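Local coordinates for C alpha-dehydrogenase (Sphingobium sp. SYK-6, PDB 4YAC), which uses NAD+ as a short-chain dehydrogenase to oxidise the alpha-carbon alcohol of lignin beta-aryl ethers during their breakdown, at the interface of chains A and B. Coordinates in Å, arbitrary orientation; residue numbers count along the deposited sequence, not the author numbering. Chains: chain A/B, C alpha-dehydrogenase.

The interface of chains A and B. Residues chain A 282-283, 285-286; chain B 221, 224-225, 254.
The C-terminal helix 277-290 of chain A crosses helix 217-228 of chain B and the loop residue B:Glu254, which directly precedes helix 255-271. One helical turn apart, A:Arg282 and A:Arg286 converge on the carboxylate of B:Glu254, whose two oxygens match paired N-H groups. A:Arg282, its chain bent at chi3 (-59°), presents the side of its guanidinium: NE donates to OE2 of B:Glu254 at 2.5 Å and NH2 to its OE1 at 3.0 Å. The two planes lie 25° apart and both donors approach from above the carboxylate plane, so the grip is bidentate but skewed. A:Arg286 adds a salt bridge from NH2 to B:Glu254 OE2, 3.5 Å away, while its guanidinium lies against the CG methylene of the same glutamate. Two positive groups beside one acid would probably favour its ionised form. Arginine suits both places because its long aliphatic stem can pack while its tip carries charge. B:Val224, with CG1 anti to its backbone N (chi1 170°), has two methyls for two stems: CG1 touches CB of A:Arg282 at 3.9 Å, and CG2 meets CG of A:Arg286 at the same separation. B:Leu221 offers an apolar methyl, CD2, to CD of A:Arg286 (3.6 Å), crossing that chain nearly at a right angle. A:Arg282 CD also rests over the backbone of B:Ile225. The patch lies where one subunit's C-terminal arm reaches over its neighbour in the two-fold dimer of the crystal, probably the working form.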
loop_
_atom_site.group_PDB
_atom_site.type_symbol
_atom_site.label_atom_id
_atom_site.label_comp_id
_atom_site.label_asym_id
_atom_site.label_seq_id
_atom_site.Cartn_x
_atom_site.Cartn_y
_atom_site.Cartn_z
ATOM N N ARG A 282 27.178 -2.873 12.213
ATOM C CA ARG A 282 26.534 -3.895 11.398
ATOM C C ARG A 282 27.390 -4.234 10.172
ATOM O O ARG A 282 27.408 -5.382 9.727
ATOM C CB ARG A 282 25.134 -3.444 10.971
ATOM C CG ARG A 282 24.152 -3.263 12.117
ATOM C CD ARG A 282 22.720 -3.189 11.603
ATOM N NE ARG A 282 22.524 -2.087 10.664
ATOM C CZ ARG A 282 22.243 -0.835 11.015
ATOM N NH1 ARG A 282 22.126 -0.503 12.295
ATOM N NH2 ARG A 282 22.081 0.093 10.082
ATOM N N MET A 283 28.096 -3.238 9.635
ATOM C CA MET A 283 29.092 -3.472 8.586
ATOM C C MET A 283 30.097 -4.531 9.017
ATOM O O MET A 283 30.334 -5.513 8.312
ATOM C CB MET A 283 29.850 -2.181 8.245
ATOM C CG MET A 283 29.143 -1.202 7.319
ATOM S SD MET A 283 28.769 -1.873 5.690
ATOM C CE MET A 283 27.091 -2.415 5.950
ATOM N N ILE A 285 30.131 -6.796 11.299
ATOM C CA ILE A 285 29.626 -8.139 11.572
ATOM C C ILE A 285 29.566 -8.979 10.297
ATOM O O ILE A 285 29.927 -10.156 10.307
ATOM C CB ILE A 285 28.227 -8.079 12.235
ATOM C CG1 ILE A 285 28.377 -7.743 13.722
ATOM C CG2 ILE A 285 27.477 -9.407 12.082
ATOM C CD1 ILE A 285 27.078 -7.415 14.433
ATOM N N ARG A 286 29.111 -8.372 9.206
ATOM C CA ARG A 286 28.972 -9.083 7.939
ATOM C C ARG A 286 30.324 -9.340 7.290
ATOM O O ARG A 286 30.565 -10.424 6.761
ATOM C CB ARG A 286 28.076 -8.299 6.988
ATOM C CG ARG A 286 26.704 -8.055 7.561
ATOM C CD ARG A 286 25.888 -7.134 6.694
ATOM N NE ARG A 286 25.548 -5.941 7.452
ATOM C CZ ARG A 286 25.201 -4.777 6.922
ATOM N NH1 ARG A 286 25.143 -4.622 5.605
ATOM N NH2 ARG A 286 24.930 -3.760 7.724
ATOM N N LEU B 221 20.636 -9.194 5.535
ATOM C CA LEU B 221 20.834 -7.859 6.078
ATOM C C LEU B 221 19.824 -7.630 7.188
ATOM O O LEU B 221 20.153 -7.077 8.236
ATOM C CB LEU B 221 20.690 -6.797 4.987
ATOM C CG LEU B 221 21.726 -6.862 3.859
ATOM C CD1 LEU B 221 21.474 -5.771 2.829
ATOM C CD2 LEU B 221 23.138 -6.769 4.412
ATOM N N VAL B 224 20.745 -9.261 10.559
ATOM C CA VAL B 224 21.777 -8.547 11.305
ATOM C C VAL B 224 21.186 -7.378 12.107
ATOM O O VAL B 224 21.615 -7.131 13.235
ATOM C CB VAL B 224 22.888 -8.035 10.358
ATOM C CG1 VAL B 224 23.835 -7.075 11.080
ATOM C CG2 VAL B 224 23.671 -9.212 9.784
ATOM N N ILE B 225 20.212 -6.665 11.542
ATOM C CA ILE B 225 19.567 -5.573 12.284
ATOM C C ILE B 225 18.654 -6.172 13.353
ATOM O O ILE B 225 18.607 -5.658 14.472
ATOM C CB ILE B 225 18.763 -4.555 11.352
ATOM C CG1 ILE B 225 17.604 -3.850 12.104
ATOM C CG2 ILE B 225 18.284 -5.201 10.053
ATOM C CD1 ILE B 225 16.299 -3.743 11.336
ATOM N N GLU B 254 21.969 -0.108 4.695
ATOM C CA GLU B 254 22.186 -1.375 3.999
ATOM C C GLU B 254 21.257 -1.547 2.811
ATOM O O GLU B 254 21.670 -1.975 1.734
ATOM C CB GLU B 254 21.965 -2.557 4.936
ATOM C CG GLU B 254 22.718 -2.504 6.221
ATOM C CD GLU B 254 21.917 -1.907 7.359
ATOM O OE1 GLU B 254 21.533 -0.727 7.262
ATOM O OE2 GLU B 254 21.670 -2.630 8.346
#